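Local coordinates for acyl-CoA thioesterase (Alicyclobacillus acidocaldarius subsp. acidocaldarius, PDB 3RQB), which is of unestablished function but probably hydrolyses acyl-CoA thioesters, at residues K30-M36 against L144-Y150; T122-M126 against V250-D254; F192-V196 against Y243-I247. All coordinates share one frame; numbering follows the deposited sequence. Where two conformers were deposited one is given.

Interaction 1 (K30-M36 against L144-Y150); sequences KAEYYNM and LPWMQWY
Tyr33 and Trp149 stack their rings where two loops meet, and this pair carries the aromatic part of the contact. The phenol ring and the five-membered ring of the indole form an offset stack, with centroids 4.1 Å apart and planes inclined by 21°. Trp149 CD1 sits over the middle of the phenol, while Gln148 CG covers the other face of the indole. Tyr150 OH lies at the edge of the Tyr33 ring, 4.0 Å from Tyr33 CE1, and Trp146 CB touches Tyr33 CD1 at 3.7 Å.

Two indole N-H groups supply the polar part. Trp149 NE1 donates to Glu32 O over 3.0 Å at 149°, reaching the oxygen from above its carbonyl plane. Trp146 NE1 donates to Asn35 OD1, modelled so close that the length is doubtful; with CG anti to the backbone N (chi1 -171°), the Asn35 amide is carried alongside the indole.

Aliphatic contacts finish the other end, where Met36 CG meets Leu144 CD2 at 4.1 Å and Tyr34 CB approaches the Pro145 ring.

The pair of loops joins the N-terminal hot dog domain to the chain entering strand 150-156 of the C-terminal one. Helix 11-15 covers Tyr33 and Trp149 through Phe12 and Ala11, Phe40 stacks on Trp146, and helix 182-188 receives Tyr150.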
loop_
_atom_site.group_PDB
_atom_site.type_symbol
_atom_site.label_atom_id
_atom_site.label_comp_id
_atom_site.label_asym_id
_atom_site.label_seq_id
_atom_site.Cartn_x
_atom_site.Cartn_y
_atom_site.Cartn_z
ATOM N N LYS B 30 10.148 -6.540 -22.056
ATOM C CA LYS B 30 9.830 -7.611 -22.984
ATOM C C LYS B 30 8.492 -7.302 -23.646
ATOM O O LYS B 30 7.556 -6.864 -22.988
ATOM C CB LYS B 30 9.752 -8.945 -22.242
ATOM C CG LYS B 30 10.880 -9.921 -22.530
ATOM C CD LYS B 30 10.575 -11.260 -21.858
ATOM C CE LYS B 30 10.986 -12.448 -22.721
ATOM N NZ LYS B 30 10.021 -13.581 -22.600
ATOM N N ALA B 31 8.396 -7.520 -24.949
ATOM C CA ALA B 31 7.147 -7.261 -25.646
ATOM C C ALA B 31 6.139 -8.375 -25.380
ATOM O O ALA B 31 4.929 -8.185 -25.552
ATOM C CB ALA B 31 7.396 -7.107 -27.120
ATOM N N GLU B 32 6.644 -9.536 -24.961
ATOM C CA GLU B 32 5.794 -10.696 -24.684
ATOM C C GLU B 32 4.976 -10.530 -23.389
ATOM O O GLU B 32 3.975 -11.217 -23.181
ATOM C CB GLU B 32 6.618 -11.996 -24.663
ATOM C CG GLU B 32 7.356 -12.329 -25.979
ATOM C CD GLU B 32 8.710 -11.629 -26.118
ATOM O OE1 GLU B 32 9.346 -11.735 -27.196
ATOM O OE2 GLU B 32 9.145 -10.978 -25.147
ATOM N N TYR B 33 5.414 -9.620 -22.523
ATOM C CA TYR B 33 4.662 -9.268 -21.314
ATOM C C TYR B 33 3.755 -8.050 -21.475
ATOM O O TYR B 33 3.202 -7.539 -20.501
ATOM C CB TYR B 33 5.569 -9.130 -20.092
ATOM C CG TYR B 33 5.773 -10.434 -19.347
ATOM C CD1 TYR B 33 4.926 -10.805 -18.305
ATOM C CD2 TYR B 33 6.813 -11.299 -19.688
ATOM C CE1 TYR B 33 5.112 -11.997 -17.618
ATOM C CE2 TYR B 33 7.012 -12.494 -19.008
ATOM C CZ TYR B 33 6.159 -12.838 -17.975
ATOM O OH TYR B 33 6.357 -14.024 -17.295
ATOM N N TYR B 34 3.648 -7.552 -22.697
ATOM C CA TYR B 34 2.838 -6.372 -22.938
ATOM C C TYR B 34 1.405 -6.585 -22.469
ATOM O O TYR B 34 0.902 -7.710 -22.504
ATOM C CB TYR B 34 2.829 -6.009 -24.416
ATOM C CG TYR B 34 2.367 -4.593 -24.630
ATOM C CD1 TYR B 34 3.207 -3.526 -24.331
ATOM C CD2 TYR B 34 1.089 -4.315 -25.104
ATOM C CE1 TYR B 34 2.801 -2.227 -24.506
ATOM C CE2 TYR B 34 0.669 -3.009 -25.284
ATOM C CZ TYR B 34 1.536 -1.971 -24.983
ATOM O OH TYR B 34 1.153 -0.664 -25.155
ATOM N N ASN B 35 0.762 -5.508 -22.018
ATOM C CA ASN B 35 -0.612 -5.611 -21.630
ATOM C C ASN B 35 -1.497 -4.712 -22.482
ATOM O O ASN B 35 -2.076 -5.172 -23.461
ATOM C CB ASN B 35 -0.720 -5.197 -20.154
ATOM C CG ASN B 35 -2.085 -5.467 -19.573
ATOM O OD1 ASN B 35 -2.579 -6.594 -19.610
ATOM N ND2 ASN B 35 -2.691 -4.441 -19.004
HETATM N N MSE B 36 -1.542 -3.425 -22.162
HETATM C CA MSE B 36 -2.110 -2.421 -23.051
HETATM C C MSE B 36 -1.379 -1.175 -22.671
HETATM O O MSE B 36 -1.042 -1.016 -21.501
HETATM C CB MSE B 36 -3.595 -2.193 -22.797
HETATM C CG MSE B 36 -4.376 -3.428 -22.439
HETATM SE SE MSE B 36 -6.265 -3.290 -22.881
HETATM C CE MSE B 36 -6.910 -4.770 -21.778
ATOM N N LEU B 144 -4.449 -11.487 -23.575
ATOM C CA LEU B 144 -3.402 -10.488 -23.416
ATOM C C LEU B 144 -2.066 -11.198 -23.521
ATOM O O LEU B 144 -1.930 -12.347 -23.103
ATOM C CB LEU B 144 -3.528 -9.774 -22.075
ATOM C CG LEU B 144 -4.489 -8.587 -22.098
ATOM C CD1 LEU B 144 -4.870 -8.151 -20.686
ATOM C CD2 LEU B 144 -3.863 -7.443 -22.892
ATOM N N PRO B 145 -1.072 -10.524 -24.101
ATOM C CA PRO B 145 0.214 -11.193 -24.336
ATOM C C PRO B 145 0.756 -11.870 -23.076
ATOM O O PRO B 145 1.147 -13.034 -23.137
ATOM C CB PRO B 145 1.121 -10.040 -24.761
ATOM C CG PRO B 145 0.166 -9.064 -25.437
ATOM C CD PRO B 145 -1.126 -9.167 -24.677
ATOM N N TRP B 146 0.725 -11.169 -21.947
ATOM C CA TRP B 146 1.279 -11.692 -20.704
ATOM C C TRP B 146 0.410 -12.778 -20.062
ATOM O O TRP B 146 0.905 -13.579 -19.272
ATOM C CB TRP B 146 1.495 -10.560 -19.705
ATOM C CG TRP B 146 0.221 -9.980 -19.211
ATOM C CD1 TRP B 146 -0.415 -8.869 -19.690
ATOM C CD2 TRP B 146 -0.594 -10.484 -18.147
ATOM N NE1 TRP B 146 -1.573 -8.647 -18.986
ATOM C CE2 TRP B 146 -1.708 -9.623 -18.030
ATOM C CE3 TRP B 146 -0.493 -11.576 -17.276
ATOM C CZ2 TRP B 146 -2.716 -9.819 -17.076
ATOM C CZ3 TRP B 146 -1.497 -11.771 -16.326
ATOM C CH2 TRP B 146 -2.593 -10.898 -16.237
HETATM N N MSE B 147 -0.877 -12.797 -20.408
HETATM C CA MSE B 147 -1.803 -13.803 -19.882
HETATM C C MSE B 147 -1.325 -15.216 -20.211
HETATM O O MSE B 147 -1.722 -16.192 -19.566
HETATM C CB MSE B 147 -3.216 -13.620 -20.460
HETATM C CG MSE B 147 -3.999 -12.402 -19.978
HETATM SE SE MSE B 147 -5.858 -12.415 -20.623
HETATM C CE MSE B 147 -6.571 -13.840 -19.483
ATOM N N GLN B 148 -0.480 -15.321 -21.230
ATOM C CA GLN B 148 -0.040 -16.616 -21.719
ATOM C C GLN B 148 0.979 -17.209 -20.769
ATOM O O GLN B 148 1.307 -18.396 -20.838
ATOM C CB GLN B 148 0.573 -16.470 -23.097
ATOM C CG GLN B 148 1.961 -15.905 -23.102
ATOM C CD GLN B 148 2.537 -15.924 -24.495
ATOM O OE1 GLN B 148 2.142 -16.743 -25.326
ATOM N NE2 GLN B 148 3.461 -15.012 -24.770
ATOM N N TRP B 149 1.466 -16.356 -19.881
ATOM C CA TRP B 149 2.520 -16.697 -18.936
ATOM C C TRP B 149 1.960 -17.163 -17.600
ATOM O O TRP B 149 2.707 -17.350 -16.632
ATOM C CB TRP B 149 3.449 -15.499 -18.729
ATOM C CG TRP B 149 4.067 -15.031 -19.999
ATOM C CD1 TRP B 149 4.009 -13.772 -20.537
ATOM C CD2 TRP B 149 4.814 -15.826 -20.913
ATOM N NE1 TRP B 149 4.694 -13.738 -21.730
ATOM C CE2 TRP B 149 5.198 -14.985 -21.982
ATOM C CE3 TRP B 149 5.205 -17.169 -20.929
ATOM C CZ2 TRP B 149 5.956 -15.447 -23.056
ATOM C CZ3 TRP B 149 5.954 -17.625 -21.993
ATOM C CH2 TRP B 149 6.322 -16.767 -23.047
ATOM N N TYR B 150 0.640 -17.292 -17.529
ATOM C CA TYR B 150 0.006 -17.731 -16.295
ATOM C C TYR B 150 -1.050 -18.777 -16.551
ATOM O O TYR B 150 -1.731 -18.759 -17.583
ATOM C CB TYR B 150 -0.566 -16.541 -15.513
ATOM C CG TYR B 150 0.525 -15.586 -15.107
ATOM C CD1 TYR B 150 1.228 -15.768 -13.921
ATOM C CD2 TYR B 150 0.892 -14.537 -15.937
ATOM C CE1 TYR B 150 2.252 -14.910 -13.560
ATOM C CE2 TYR B 150 1.911 -13.672 -15.589
ATOM C CZ TYR B 150 2.593 -13.860 -14.399
ATOM O OH TYR B 150 3.613 -12.992 -14.059
#

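Interaction 2 (T122-M126 against V250-D254); sequences TEAVM and VWSQD
Met126, a selenomethionine in this crystal, lays its side chain over one face of the Trp251 indole, an example of how a single large ring can hold a loop that lacks regular structure. The tight part is centred on the six-membered ring. Met126 CB stands 3.9 Å from the centroid of that ring and 12° off its normal, a CH-pi contact, and Met126 N lies over the same ring, 3.6 Å from Trp251 CH2. Because chi1 (-170°) swings CG opposite the backbone N, the Met126 chain continues along the indole toward its five-membered ring. There SE makes an oblique Met-aromatic contact, 5.0 Å from the centroid.

The rim of the ring is engaged as well. Ala124 CB reaches Trp251 CH2 at 3.7 Å, Ala124 O lies near the ring plane, and Thr122 CG2 meets Trp251 CZ3 at 3.9 Å.

The outer side is looser. Val125 is exposed and turns its side chain from the strand, as do the exposed Gln253 and Asp254 from the loop. Glu123 turns instead to the subunit interface, where it forms a salt bridge with Lys199 of the second subunit, whose strand extends the sheet by pairing with Thr122. With an alanine at Trp251, Met126 and Ala124 would probably lose the surface they pack on, leaving a gap between loop and strand end.

The segments share no hydrogen bond, so their cohesion rests on dispersion and on C-H and selenium contacts with the indole, which implies fit of shape more than polar direction.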
loop_
_atom_site.group_PDB
_atom_site.type_symbol
_atom_site.label_atom_id
_atom_site.label_comp_id
_atom_site.label_asym_id
_atom_site.label_seq_id
_atom_site.Cartn_x
_atom_site.Cartn_y
_atom_site.Cartn_z
ATOM N N THR B 122 -3.739 -16.465 12.106
ATOM C CA THR B 122 -4.303 -15.952 10.868
ATOM C C THR B 122 -5.739 -15.501 11.092
ATOM O O THR B 122 -6.613 -16.320 11.385
ATOM C CB THR B 122 -4.236 -16.983 9.743
ATOM O OG1 THR B 122 -2.863 -17.226 9.408
ATOM C CG2 THR B 122 -4.938 -16.454 8.513
ATOM N N GLU B 123 -5.957 -14.189 10.984
ATOM C CA GLU B 123 -7.259 -13.585 11.267
ATOM C C GLU B 123 -8.237 -13.698 10.115
ATOM O O GLU B 123 -9.413 -13.988 10.317
ATOM C CB GLU B 123 -7.115 -12.119 11.688
ATOM C CG GLU B 123 -8.354 -11.551 12.394
ATOM C CD GLU B 123 -8.749 -12.340 13.646
ATOM O OE1 GLU B 123 -7.849 -12.793 14.392
ATOM O OE2 GLU B 123 -9.968 -12.511 13.878
ATOM N N ALA B 124 -7.747 -13.458 8.908
ATOM C CA ALA B 124 -8.571 -13.607 7.715
ATOM C C ALA B 124 -8.998 -15.064 7.522
ATOM O O ALA B 124 -8.313 -16.001 7.957
ATOM C CB ALA B 124 -7.823 -13.100 6.484
ATOM N N VAL B 125 -10.146 -15.259 6.885
ATOM C CA VAL B 125 -10.575 -16.607 6.560
ATOM C C VAL B 125 -10.288 -16.910 5.112
ATOM O O VAL B 125 -10.643 -16.132 4.217
ATOM C CB VAL B 125 -12.080 -16.799 6.748
ATOM C CG1 VAL B 125 -12.446 -18.275 6.550
ATOM C CG2 VAL B 125 -12.511 -16.291 8.108
HETATM N N MSE B 126 -9.660 -18.048 4.874
HETATM C CA MSE B 126 -9.633 -18.547 3.522
HETATM C C MSE B 126 -11.043 -19.010 3.151
HETATM O O MSE B 126 -11.683 -19.759 3.904
HETATM C CB MSE B 126 -8.628 -19.677 3.367
HETATM C CG MSE B 126 -8.399 -20.062 1.919
HETATM SE SE MSE B 126 -7.113 -21.511 1.753
HETATM C CE MSE B 126 -8.123 -22.931 2.670
ATOM N N VAL B 250 -3.288 -13.596 -1.163
ATOM C CA VAL B 250 -2.849 -14.813 -1.835
ATOM C C VAL B 250 -2.565 -15.911 -0.838
ATOM O O VAL B 250 -1.747 -15.744 0.065
ATOM C CB VAL B 250 -1.588 -14.590 -2.672
ATOM C CG1 VAL B 250 -1.285 -15.846 -3.486
ATOM C CG2 VAL B 250 -1.778 -13.405 -3.598
ATOM N N TRP B 251 -3.232 -17.044 -1.016
ATOM C CA TRP B 251 -3.120 -18.131 -0.056
ATOM C C TRP B 251 -2.458 -19.359 -0.654
ATOM O O TRP B 251 -2.528 -19.604 -1.870
ATOM C CB TRP B 251 -4.501 -18.549 0.444
ATOM C CG TRP B 251 -5.371 -17.449 0.970
ATOM C CD1 TRP B 251 -6.090 -16.549 0.240
ATOM C CD2 TRP B 251 -5.659 -17.169 2.349
ATOM N NE1 TRP B 251 -6.792 -15.715 1.077
ATOM C CE2 TRP B 251 -6.544 -16.076 2.375
ATOM C CE3 TRP B 251 -5.241 -17.732 3.561
ATOM C CZ2 TRP B 251 -7.019 -15.533 3.571
ATOM C CZ3 TRP B 251 -5.708 -17.190 4.741
ATOM C CH2 TRP B 251 -6.588 -16.102 4.739
ATOM N N SER B 252 -1.817 -20.131 0.221
ATOM C CA SER B 252 -1.315 -21.455 -0.126
ATOM C C SER B 252 -2.467 -22.434 -0.090
ATOM O O SER B 252 -3.462 -22.191 0.586
ATOM C CB SER B 252 -0.256 -21.921 0.862
ATOM O OG SER B 252 -0.873 -22.394 2.046
ATOM N N GLN B 253 -2.333 -23.538 -0.815
ATOM C CA GLN B 253 -3.356 -24.577 -0.804
ATOM C C GLN B 253 -3.597 -25.132 0.613
ATOM O O GLN B 253 -4.652 -25.710 0.892
ATOM C CB GLN B 253 -3.011 -25.691 -1.806
ATOM C CG GLN B 253 -2.924 -25.212 -3.259
ATOM C CD GLN B 253 -3.048 -26.339 -4.269
ATOM O OE1 GLN B 253 -3.879 -27.234 -4.108
ATOM N NE2 GLN B 253 -2.227 -26.297 -5.323
ATOM N N ASP B 254 -2.633 -24.934 1.509
ATOM C CA ASP B 254 -2.765 -25.407 2.886
ATOM C C ASP B 254 -3.583 -24.462 3.745
ATOM O O ASP B 254 -4.032 -24.829 4.828
ATOM C CB ASP B 254 -1.396 -25.605 3.521
ATOM C CG ASP B 254 -0.598 -26.676 2.830
ATOM O OD1 ASP B 254 -1.225 -27.624 2.304
ATOM O OD2 ASP B 254 0.646 -26.566 2.800
#

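Interaction 3 (F192-V196 against Y243-I247); sequences FVPRV and YFDQI
Arg195 and Gln246 form the polar centre of this buried contact, a worked case of how a charged side chain is accommodated between a helix start and a strand. Arg195 NE donates to Gln246 OE1 over 3.2 Å at 154°. The oxygen lies in the guanidinium plane, whereas the donor stands above the plane of the amide carbonyl; the two flat groups are turned 79° apart. Nearer the two backbones the aliphatic parts touch, with Arg195 CG 3.5 Å from Gln246 CG. The arginine reaches back because its chain folds at chi2 (-59°) and again at the next bond, while Gln246 is extended beyond CG.

At the nitrogen end of the same amide, Gln246 NE2 packs 3.6 Å from Phe192 CB, on the side of the amide plane where Arg195 NE also lies, with the phenyl and amide planes nearly perpendicular. Two residues along the strand, Phe244 offers CE2 to Arg195 CB at 3.8 Å and one ring face to Val196 CB.

The next shell fixes these groups. Arg195 NH1 is bonded to Ala166 O and Thr168 OG1, so the guanidinium is gripped from several sides and its rotation is restricted. Phe244 rests on Val265 and Met267 of strand 257-267 and on Ile206, and Trp119 of the second subunit packs on Val196.

Pro194 occupies the N-cap position of helix 195-200, which belongs to the helical connection between strands 168-174 and 206-215. Helices 182-188 and 195-200 together probably stand in for the central helix that the antiparallel sheet of a hot dog domain wraps around.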
loop_
_atom_site.group_PDB
_atom_site.type_symbol
_atom_site.label_atom_id
_atom_site.label_comp_id
_atom_site.label_asym_id
_atom_site.label_seq_id
_atom_site.Cartn_x
_atom_site.Cartn_y
_atom_site.Cartn_z
ATOM N N PHE B 192 -4.900 -10.374 -11.428
ATOM C CA PHE B 192 -6.350 -10.240 -11.318
ATOM C C PHE B 192 -6.965 -9.352 -12.387
ATOM O O PHE B 192 -6.492 -8.243 -12.654
ATOM C CB PHE B 192 -6.742 -9.696 -9.947
ATOM C CG PHE B 192 -6.396 -10.615 -8.818
ATOM C CD1 PHE B 192 -6.985 -11.863 -8.724
ATOM C CD2 PHE B 192 -5.487 -10.232 -7.849
ATOM C CE1 PHE B 192 -6.669 -12.720 -7.683
ATOM C CE2 PHE B 192 -5.166 -11.082 -6.814
ATOM C CZ PHE B 192 -5.760 -12.328 -6.728
ATOM N N VAL B 193 -8.041 -9.849 -12.979
ATOM C CA VAL B 193 -8.862 -9.044 -13.854
ATOM C C VAL B 193 -9.231 -7.769 -13.111
ATOM O O VAL B 193 -9.487 -7.809 -11.911
ATOM C CB VAL B 193 -10.123 -9.810 -14.223
ATOM C CG1 VAL B 193 -11.261 -8.859 -14.550
ATOM C CG2 VAL B 193 -9.826 -10.744 -15.383
ATOM N N PRO B 194 -9.245 -6.626 -13.822
ATOM C CA PRO B 194 -9.484 -5.316 -13.206
ATOM C C PRO B 194 -10.846 -5.282 -12.549
ATOM O O PRO B 194 -11.838 -5.602 -13.214
ATOM C CB PRO B 194 -9.491 -4.364 -14.412
ATOM C CG PRO B 194 -8.743 -5.075 -15.460
ATOM C CD PRO B 194 -9.101 -6.516 -15.280
ATOM N N ARG B 195 -10.906 -4.858 -11.289
ATOM C CA ARG B 195 -12.146 -4.973 -10.527
ATOM C C ARG B 195 -13.346 -4.450 -11.342
ATOM O O ARG B 195 -14.388 -5.110 -11.446
ATOM C CB ARG B 195 -12.029 -4.241 -9.183
ATOM C CG ARG B 195 -11.014 -4.838 -8.193
ATOM C CD ARG B 195 -11.328 -6.284 -7.837
ATOM N NE ARG B 195 -10.703 -7.217 -8.776
ATOM C CZ ARG B 195 -11.194 -8.408 -9.112
ATOM N NH1 ARG B 195 -12.332 -8.836 -8.599
ATOM N NH2 ARG B 195 -10.545 -9.174 -9.973
ATOM N N VAL B 196 -13.172 -3.281 -11.955
ATOM C CA VAL B 196 -14.247 -2.617 -12.683
ATOM C C VAL B 196 -14.858 -3.477 -13.811
ATOM O O VAL B 196 -16.079 -3.515 -13.971
ATOM C CB VAL B 196 -13.792 -1.231 -13.197
ATOM C CG1 VAL B 196 -12.830 -1.389 -14.354
ATOM C CG2 VAL B 196 -14.986 -0.382 -13.611
ATOM N N TYR B 243 -11.291 7.110 -10.235
ATOM C CA TYR B 243 -10.410 6.073 -9.695
ATOM C C TYR B 243 -11.122 4.962 -8.948
ATOM O O TYR B 243 -12.268 5.114 -8.518
ATOM C CB TYR B 243 -9.334 6.678 -8.794
ATOM C CG TYR B 243 -8.325 7.477 -9.568
ATOM C CD1 TYR B 243 -7.134 6.910 -10.002
ATOM C CD2 TYR B 243 -8.581 8.798 -9.894
ATOM C CE1 TYR B 243 -6.212 7.659 -10.726
ATOM C CE2 TYR B 243 -7.683 9.548 -10.611
ATOM C CZ TYR B 243 -6.495 8.987 -11.027
ATOM O OH TYR B 243 -5.614 9.785 -11.742
ATOM N N PHE B 244 -10.431 3.834 -8.816
ATOM C CA PHE B 244 -10.878 2.769 -7.931
ATOM C C PHE B 244 -9.677 1.985 -7.412
ATOM O O PHE B 244 -8.552 2.183 -7.876
ATOM C CB PHE B 244 -11.826 1.823 -8.669
ATOM C CG PHE B 244 -11.129 0.917 -9.640
ATOM C CD1 PHE B 244 -10.979 1.290 -10.968
ATOM C CD2 PHE B 244 -10.608 -0.309 -9.216
ATOM C CE1 PHE B 244 -10.329 0.454 -11.859
ATOM C CE2 PHE B 244 -9.954 -1.151 -10.091
ATOM C CZ PHE B 244 -9.812 -0.773 -11.417
ATOM N N ASP B 245 -9.946 1.033 -6.519
ATOM C CA ASP B 245 -8.899 0.334 -5.787
ATOM C C ASP B 245 -9.114 -1.176 -5.763
ATOM O O ASP B 245 -10.228 -1.671 -5.918
ATOM C CB ASP B 245 -8.836 0.843 -4.345
ATOM C CG ASP B 245 -9.822 0.134 -3.437
ATOM O OD1 ASP B 245 -10.970 -0.112 -3.869
ATOM O OD2 ASP B 245 -9.440 -0.197 -2.296
ATOM N N GLN B 246 -8.033 -1.907 -5.542
ATOM C CA GLN B 246 -8.125 -3.344 -5.472
ATOM C C GLN B 246 -7.442 -3.762 -4.199
ATOM O O GLN B 246 -6.326 -3.338 -3.925
ATOM C CB GLN B 246 -7.427 -3.979 -6.675
ATOM C CG GLN B 246 -7.831 -5.416 -6.927
ATOM C CD GLN B 246 -7.280 -5.952 -8.231
ATOM O OE1 GLN B 246 -7.866 -5.752 -9.294
ATOM N NE2 GLN B 246 -6.145 -6.645 -8.156
ATOM N N ILE B 247 -8.131 -4.569 -3.408
ATOM C CA ILE B 247 -7.515 -5.214 -2.264
ATOM C C ILE B 247 -7.483 -6.706 -2.524
ATOM O O ILE B 247 -8.468 -7.281 -2.988
ATOM C CB ILE B 247 -8.296 -4.950 -0.984
ATOM C CG1 ILE B 247 -8.605 -3.460 -0.862
ATOM C CG2 ILE B 247 -7.513 -5.437 0.216
ATOM C CD1 ILE B 247 -9.014 -3.038 0.532
#

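How the interactions relate
From the N terminus, the chain leaves strand 25-28 and enters interaction 1 at residues 30-36, a loop that closes only when 144-150 arrives. Before that closure, 122-126 has opened interaction 2, so the two cross; they lie on opposite sides of the chain's centre, their centres about 28 Å apart. Interaction 3 opens at 192-196, after interaction 1 has closed, and ends at 243-247, nested within the loop that interaction 2 completes at 250-254. Interactions 2 and 3 share strand 243-251 and both adjoin the second subunit. Interaction 1 ties the two hot dog domains together, whereas the others join a loop and a helix start to one strand of the C-terminal domain.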